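Local coordinates for prephenate dehydrogenase (Corynebacterium glutamicum ATCC 13032, PDB 3KTD), which probably catalyses the NAD(P)+-dependent oxidative decarboxylation of prephenate to 4-hydroxyphenylpyruvate in tyrosine biosynthesis, at residues S42-A47 / F52-D57; F151-D156 / S162-I167; P313-H318 / L328-T333. One frame throughout, in Å; residues are numbered along the deposited sequence.

The three contacts follow one another along the chain, each closing before the next opens. Contacts 1 and 2 belong to the Rossmann-type nucleotide-binding domain, with centres 33 Å apart. Contact 1 lies at the outermost strand 54-55 of its mixed sheet, whereas the helix of contact 2 leads into strand 181-184 at the other border. Contact 3, in the C-terminal two-stranded parallel unit, has its centre 38 Å from contact 1 but 16 Å from contact 2, which it touches: L154 and F151 meet L328, and F155 meets I329. Since L328 and A331 also rest on P184, the C-terminal unit is packed against the far border of the large sheet, away from contact 1.

Contact 1: S42-A47 / F52-D57; sequences SGAKSA and FDVSAD
The phenyl ring of F52 has the carbonyl oxygen of A47 at its edge, near the ring plane, with A47 O 3.4 Å from F52 CD2. Elsewhere round the ring H28 makes an edge-to-face contact, and W134 meets it with its plane steeply inclined. These groups mark the point where helix 41-49 turns toward strand 54-55 in a beta-alpha-beta unit that starts at strand 34-37, part of the Rossmann-type sheet. The same A47 O accepts a backbone hydrogen bond from F52 N at 2.9 Å. Its N-H...O angle of 141° is moderately bent. Further along, V54 straddles the helix face with its two methyls. With CG1 anti to the backbone N (chi1 179°), that branch lies over A44, 3.8 Å from A44 CA, while the other branch brings CG2 to 3.7 Å from A47 CB. A44 CB also meets A56 CB at 4.0 Å. The small side chains of A44 and A47, one helical turn apart, are consistent with the close approach of the strand: CA of A44 and CA of V54 are 5.5 Å apart. S55 points its CB away from the helix, and its backbone pairs with G36 and N38 of the neighbouring strand region. Just beyond, S55 OG accepts from D57 N at 3.0 Å, closing an ST turn immediately before the next helix, whose A60 N is capped by D57 OD1.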
# COMPACT_ATOMS: atom_id res chain seq x y z
N SER A 42 20.72 28.00 -11.55
CA SER A 42 20.77 26.93 -12.57
C SER A 42 19.38 26.57 -13.11
O SER A 42 19.15 26.57 -14.32
CB SER A 42 21.39 25.64 -11.99
OG SER A 42 22.72 25.84 -11.53
N GLY A 43 18.47 26.25 -12.19
CA GLY A 43 17.10 25.88 -12.53
C GLY A 43 16.35 26.93 -13.32
O GLY A 43 15.62 26.60 -14.26
N ALA A 44 16.51 28.20 -12.94
CA ALA A 44 15.88 29.30 -13.66
C ALA A 44 16.36 29.30 -15.10
O ALA A 44 15.56 29.23 -16.04
CB ALA A 44 16.20 30.64 -12.99
N LYS A 45 17.68 29.34 -15.26
CA LYS A 45 18.36 29.33 -16.56
C LYS A 45 17.87 28.18 -17.44
O LYS A 45 17.62 28.37 -18.64
CB LYS A 45 19.87 29.20 -16.34
CG LYS A 45 20.77 29.27 -17.57
CD LYS A 45 20.83 30.68 -18.19
CE LYS A 45 22.15 30.89 -18.94
NZ LYS A 45 22.50 29.72 -19.79
N SER A 46 17.73 27.00 -16.83
CA SER A 46 17.30 25.79 -17.53
C SER A 46 15.89 25.95 -18.09
O SER A 46 15.64 25.64 -19.26
CB SER A 46 17.33 24.56 -16.60
OG SER A 46 18.63 24.30 -16.11
N ALA A 47 14.97 26.41 -17.24
CA ALA A 47 13.58 26.64 -17.63
C ALA A 47 13.45 27.77 -18.66
O ALA A 47 12.67 27.65 -19.61
CB ALA A 47 12.72 26.92 -16.42
N PHE A 52 10.29 28.66 -21.02
CA PHE A 52 9.49 29.20 -19.91
C PHE A 52 9.97 30.57 -19.41
O PHE A 52 11.11 30.95 -19.62
CB PHE A 52 9.47 28.21 -18.75
CG PHE A 52 8.98 26.86 -19.14
CD1 PHE A 52 7.63 26.65 -19.37
CD2 PHE A 52 9.85 25.80 -19.28
CE1 PHE A 52 7.16 25.40 -19.73
CE2 PHE A 52 9.38 24.54 -19.64
CZ PHE A 52 8.04 24.34 -19.86
N ASP A 53 9.08 31.30 -18.75
CA ASP A 53 9.37 32.64 -18.23
C ASP A 53 9.67 32.56 -16.72
O ASP A 53 8.77 32.66 -15.89
CB ASP A 53 8.20 33.59 -18.56
CG ASP A 53 8.45 35.00 -18.09
OD1 ASP A 53 9.44 35.20 -17.35
OD2 ASP A 53 7.66 35.92 -18.43
N VAL A 54 10.94 32.40 -16.39
CA VAL A 54 11.37 32.15 -15.01
C VAL A 54 12.52 33.06 -14.59
O VAL A 54 13.34 33.45 -15.41
CB VAL A 54 11.80 30.66 -14.85
CG1 VAL A 54 12.28 30.38 -13.45
CG2 VAL A 54 10.65 29.73 -15.21
N SER A 55 12.57 33.39 -13.30
CA SER A 55 13.61 34.25 -12.74
C SER A 55 14.12 33.67 -11.42
O SER A 55 13.48 32.81 -10.82
CB SER A 55 13.05 35.66 -12.50
OG SER A 55 14.00 36.51 -11.87
N ALA A 56 15.30 34.11 -11.00
CA ALA A 56 15.85 33.69 -9.71
C ALA A 56 15.95 34.91 -8.79
O ALA A 56 16.59 34.86 -7.74
CB ALA A 56 17.22 33.02 -9.90
N ASP A 57 15.26 35.97 -9.19
CA ASP A 57 15.25 37.25 -8.49
C ASP A 57 13.86 37.41 -7.83
O ASP A 57 12.91 37.87 -8.47
CB ASP A 57 15.53 38.36 -9.50
CG ASP A 57 15.70 39.72 -8.86
OD1 ASP A 57 15.31 39.89 -7.69
OD2 ASP A 57 16.21 40.64 -9.55

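Contact 2: F151-D156 / S162-I167; sequences FDQLFD and STWISI
Two torsions bring W164 and Q153 together: chi1 of W164 (-173°) swings the indole out from the helix, CG opposite the backbone N, and chi2 of Q153 (86°) turns the rest of its chain and the amide across that indole. The backbone itself points Q153 CB over one face of the six-membered ring, toward its rim and 4.1 Å from its centroid, in a CH-pi contact. The two side chains cross at about a right angle, the amide plane turned 43° from the ring, with Q153 OE1 3.5 Å from W164 CZ2. Q153 NE2 and W164 NE1 come close as well, but both are donors and make no bond to each other. Each is satisfied separately, NE2 by Q117 O and NE1 by Y120 O, so the two polar ends are held side by side by backbone carbonyls. Round the rim, L154 slants across the far end of the indole, its CG 3.8 Å from W164 CZ3, and F151 CA lies near the ring plane at the edge, 3.9 Å from W164 CH2. No hydrogen bond joins the two segments; the contact is buried and made by packing, including an amide laid against the indole. It packs the connection after strand 146-149 onto helix 162-177, which leads on to the parallel neighbouring strand 181-184, a beta-alpha-beta crossover of the Rossmann-type nucleotide-binding domain.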
# COMPACT_ATOMS: atom_id res chain seq x y z
N PHE A 151 -12.41 27.80 1.36
CA PHE A 151 -13.40 28.87 1.36
C PHE A 151 -13.83 29.28 2.78
O PHE A 151 -14.97 29.66 3.00
CB PHE A 151 -14.64 28.44 0.54
CG PHE A 151 -15.37 27.23 1.09
CD1 PHE A 151 -14.97 25.95 0.76
CD2 PHE A 151 -16.47 27.39 1.93
CE1 PHE A 151 -15.64 24.84 1.27
CE2 PHE A 151 -17.14 26.28 2.44
CZ PHE A 151 -16.73 25.01 2.11
N ASP A 152 -12.91 29.24 3.73
CA ASP A 152 -13.26 29.53 5.13
C ASP A 152 -13.76 30.96 5.32
O ASP A 152 -14.66 31.20 6.13
CB ASP A 152 -12.07 29.29 6.07
CG ASP A 152 -11.53 27.88 5.99
OD1 ASP A 152 -10.83 27.57 5.00
OD2 ASP A 152 -11.77 27.10 6.94
N GLN A 153 -13.19 31.90 4.56
CA GLN A 153 -13.54 33.32 4.67
C GLN A 153 -15.04 33.58 4.51
O GLN A 153 -15.56 34.56 5.05
CB GLN A 153 -12.76 34.16 3.66
CG GLN A 153 -11.27 34.39 3.98
CD GLN A 153 -10.36 33.28 3.47
OE1 GLN A 153 -10.77 32.12 3.40
NE2 GLN A 153 -9.13 33.64 3.12
N LEU A 154 -15.73 32.72 3.77
CA LEU A 154 -17.17 32.86 3.58
C LEU A 154 -18.00 32.47 4.79
O LEU A 154 -19.14 32.89 4.89
CB LEU A 154 -17.65 32.03 2.38
CG LEU A 154 -17.08 32.42 1.02
CD1 LEU A 154 -17.55 31.44 -0.03
CD2 LEU A 154 -17.45 33.86 0.64
N PHE A 155 -17.45 31.66 5.71
CA PHE A 155 -18.22 31.15 6.87
C PHE A 155 -17.63 31.38 8.26
O PHE A 155 -18.24 30.97 9.24
CB PHE A 155 -18.50 29.66 6.69
CG PHE A 155 -19.43 29.36 5.56
CD1 PHE A 155 -20.80 29.34 5.77
CD2 PHE A 155 -18.93 29.14 4.28
CE1 PHE A 155 -21.67 29.09 4.72
CE2 PHE A 155 -19.79 28.88 3.23
CZ PHE A 155 -21.16 28.86 3.45
N ASP A 156 -16.47 32.01 8.36
CA ASP A 156 -15.88 32.29 9.67
C ASP A 156 -15.96 33.79 9.93
O ASP A 156 -16.61 34.53 9.18
CB ASP A 156 -14.43 31.74 9.76
CG ASP A 156 -13.43 32.50 8.88
OD1 ASP A 156 -13.84 33.43 8.14
OD2 ASP A 156 -12.23 32.17 8.95
N SER A 162 -16.22 41.39 -2.55
CA SER A 162 -16.15 40.80 -3.90
C SER A 162 -14.74 40.52 -4.42
O SER A 162 -14.54 39.58 -5.20
CB SER A 162 -16.89 41.69 -4.91
OG SER A 162 -16.12 42.83 -5.24
N THR A 163 -13.75 41.31 -4.01
CA THR A 163 -12.39 41.10 -4.47
C THR A 163 -11.89 39.71 -4.05
O THR A 163 -11.19 39.05 -4.82
CB THR A 163 -11.43 42.20 -3.97
OG1 THR A 163 -11.43 42.22 -2.54
CG2 THR A 163 -11.84 43.58 -4.49
N TRP A 164 -12.26 39.26 -2.86
CA TRP A 164 -11.89 37.91 -2.41
C TRP A 164 -12.59 36.86 -3.25
O TRP A 164 -11.97 35.87 -3.63
CB TRP A 164 -12.20 37.66 -0.93
CG TRP A 164 -11.66 36.33 -0.48
CD1 TRP A 164 -10.41 36.08 0.01
CD2 TRP A 164 -12.33 35.06 -0.53
NE1 TRP A 164 -10.26 34.74 0.28
CE2 TRP A 164 -11.42 34.09 -0.04
CE3 TRP A 164 -13.60 34.65 -0.94
CZ2 TRP A 164 -11.75 32.74 0.05
CZ3 TRP A 164 -13.92 33.30 -0.85
CH2 TRP A 164 -13.00 32.36 -0.36
N ILE A 165 -13.86 37.06 -3.55
CA ILE A 165 -14.59 36.12 -4.40
C ILE A 165 -13.87 36.01 -5.75
O ILE A 165 -13.77 34.92 -6.31
CB ILE A 165 -16.08 36.53 -4.58
CG1 ILE A 165 -16.83 36.44 -3.23
CG2 ILE A 165 -16.78 35.63 -5.59
CD1 ILE A 165 -18.30 36.88 -3.27
N SER A 166 -13.34 37.13 -6.24
CA SER A 166 -12.62 37.16 -7.51
C SER A 166 -11.31 36.35 -7.49
O SER A 166 -10.95 35.73 -8.49
CB SER A 166 -12.33 38.61 -7.90
OG SER A 166 -11.42 38.69 -8.97
N ILE A 167 -10.59 36.40 -6.37
CA ILE A 167 -9.36 35.62 -6.21
C ILE A 167 -9.71 34.14 -6.14
O ILE A 167 -9.08 33.30 -6.79
CB ILE A 167 -8.61 36.00 -4.93
CG1 ILE A 167 -8.04 37.42 -5.04
CG2 ILE A 167 -7.46 35.03 -4.67
CD1 ILE A 167 -7.55 37.98 -3.71

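Contact 3: P313-H318 / L328-T333; sequences PVLRLH and LIHAET
A beta-alpha-beta unit at the C-terminus, strand 314-317, helix 324-334 and strand 337-340, supplies this contact, in which L315 and L317 on the first strand face H330, A331 and L328 on the helix. The strand and helix segments run nearly antiparallel, at 167° between their N-to-C directions, with axes 9.4 Å apart at closest approach, as expected of a helix that connects two parallel strands and packs on their sheet. No hydrogen bond crosses; the strand's leucine side chains reach over to side chains and to the backbone at A331 N. L315 uses its CD2 branch, which comes to 3.7 Å from H330 ND1 and 4.2 Å from A331 CB, crossing the histidine at about a right angle; the methyl approaches the imidazole obliquely. A weak hydrogen bond joins the same ND1 to Q327 OE1, one turn earlier. Deeper in, L317 meets L328, again crosswise, through CD1, which is 3.8 Å from L328 CG. The CB of L328 points away from the strand, yet chi1 of -72° and chi2 near 180° set CD1 in line with the chain, leaving CD2 as the branch turned toward L317. I338 of the second strand packs on L317 and A331, and P184, on strand 181-184 at the border of the large sheet, reaches L328 and A331. On the helix itself, I329 O accepts from both T333 N, at 3.0 Å, and T333 OG1, at 2.9 Å, the two donors arriving from opposite faces of the carbonyl plane.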
# COMPACT_ATOMS: atom_id res chain seq x y z
N PRO A 313 -19.36 12.80 -6.93
CA PRO A 313 -20.46 13.62 -7.43
C PRO A 313 -19.96 14.99 -7.87
O PRO A 313 -18.88 15.40 -7.47
CB PRO A 313 -21.40 13.74 -6.23
CG PRO A 313 -20.56 13.44 -5.05
CD PRO A 313 -19.54 12.45 -5.51
N VAL A 314 -20.75 15.67 -8.68
CA VAL A 314 -20.35 16.96 -9.23
C VAL A 314 -21.45 18.01 -9.07
O VAL A 314 -22.55 17.86 -9.60
CB VAL A 314 -19.95 16.81 -10.73
CG1 VAL A 314 -20.97 15.98 -11.48
CG2 VAL A 314 -19.77 18.17 -11.38
N LEU A 315 -21.15 19.06 -8.31
CA LEU A 315 -22.04 20.20 -8.12
C LEU A 315 -21.56 21.37 -8.95
O LEU A 315 -20.36 21.65 -9.00
CB LEU A 315 -22.12 20.62 -6.66
CG LEU A 315 -23.24 20.01 -5.82
CD1 LEU A 315 -23.34 18.49 -6.02
CD2 LEU A 315 -23.03 20.37 -4.35
N ARG A 316 -22.50 22.07 -9.57
CA ARG A 316 -22.22 23.25 -10.38
C ARG A 316 -22.57 24.51 -9.59
O ARG A 316 -23.74 24.77 -9.32
CB ARG A 316 -23.01 23.20 -11.70
CG ARG A 316 -22.41 22.24 -12.73
CD ARG A 316 -23.43 21.69 -13.73
NE ARG A 316 -24.15 22.72 -14.48
CZ ARG A 316 -24.94 22.49 -15.53
NH1 ARG A 316 -25.12 21.25 -15.99
NH2 ARG A 316 -25.55 23.51 -16.14
N LEU A 317 -21.56 25.27 -9.19
CA LEU A 317 -21.78 26.51 -8.46
C LEU A 317 -22.01 27.64 -9.43
O LEU A 317 -21.54 27.60 -10.56
CB LEU A 317 -20.58 26.86 -7.58
CG LEU A 317 -20.03 25.75 -6.69
CD1 LEU A 317 -18.95 26.31 -5.78
CD2 LEU A 317 -21.14 25.10 -5.88
N HIS A 318 -22.74 28.65 -8.98
CA HIS A 318 -22.98 29.85 -9.77
C HIS A 318 -22.66 31.05 -8.90
O HIS A 318 -23.57 31.72 -8.41
CB HIS A 318 -24.44 29.91 -10.25
CG HIS A 318 -24.84 28.75 -11.11
ND1 HIS A 318 -25.38 27.59 -10.59
CD2 HIS A 318 -24.80 28.57 -12.45
CE1 HIS A 318 -25.65 26.75 -11.57
NE2 HIS A 318 -25.31 27.32 -12.71
N LEU A 328 -21.08 25.15 -1.41
CA LEU A 328 -19.69 24.80 -1.07
C LEU A 328 -19.63 23.86 0.14
O LEU A 328 -18.83 22.93 0.15
CB LEU A 328 -18.87 26.06 -0.79
CG LEU A 328 -18.55 26.88 -2.04
CD1 LEU A 328 -18.05 28.27 -1.67
CD2 LEU A 328 -17.53 26.12 -2.88
N ILE A 329 -20.48 24.10 1.14
CA ILE A 329 -20.58 23.21 2.31
C ILE A 329 -21.19 21.86 1.90
O ILE A 329 -20.77 20.80 2.37
CB ILE A 329 -21.43 23.84 3.46
CG1 ILE A 329 -20.74 25.08 4.04
CG2 ILE A 329 -21.65 22.85 4.57
CD1 ILE A 329 -21.45 25.67 5.23
N HIS A 330 -22.17 21.93 1.02
CA HIS A 330 -22.83 20.74 0.50
C HIS A 330 -21.81 19.89 -0.26
O HIS A 330 -21.82 18.67 -0.17
CB HIS A 330 -24.03 21.15 -0.38
CG HIS A 330 -24.97 20.03 -0.72
ND1 HIS A 330 -25.74 20.03 -1.87
CD2 HIS A 330 -25.26 18.87 -0.08
CE1 HIS A 330 -26.47 18.93 -1.91
NE2 HIS A 330 -26.19 18.20 -0.84
N ALA A 331 -20.90 20.54 -0.98
CA ALA A 331 -19.85 19.84 -1.72
C ALA A 331 -18.82 19.23 -0.76
O ALA A 331 -18.31 18.14 -1.00
CB ALA A 331 -19.17 20.77 -2.69
N GLU A 332 -18.53 19.97 0.31
CA GLU A 332 -17.57 19.54 1.33
C GLU A 332 -18.03 18.24 2.01
O GLU A 332 -17.26 17.30 2.14
CB GLU A 332 -17.41 20.64 2.38
CG GLU A 332 -16.36 20.38 3.46
CD GLU A 332 -16.54 21.29 4.67
OE1 GLU A 332 -17.44 21.01 5.49
OE2 GLU A 332 -15.79 22.28 4.81
N THR A 333 -19.29 18.23 2.44
CA THR A 333 -19.87 17.07 3.12
C THR A 333 -19.87 15.83 2.23
O THR A 333 -19.66 14.71 2.70
CB THR A 333 -21.33 17.35 3.52
OG1 THR A 333 -21.42 18.64 4.14
CG2 THR A 333 -21.87 16.26 4.46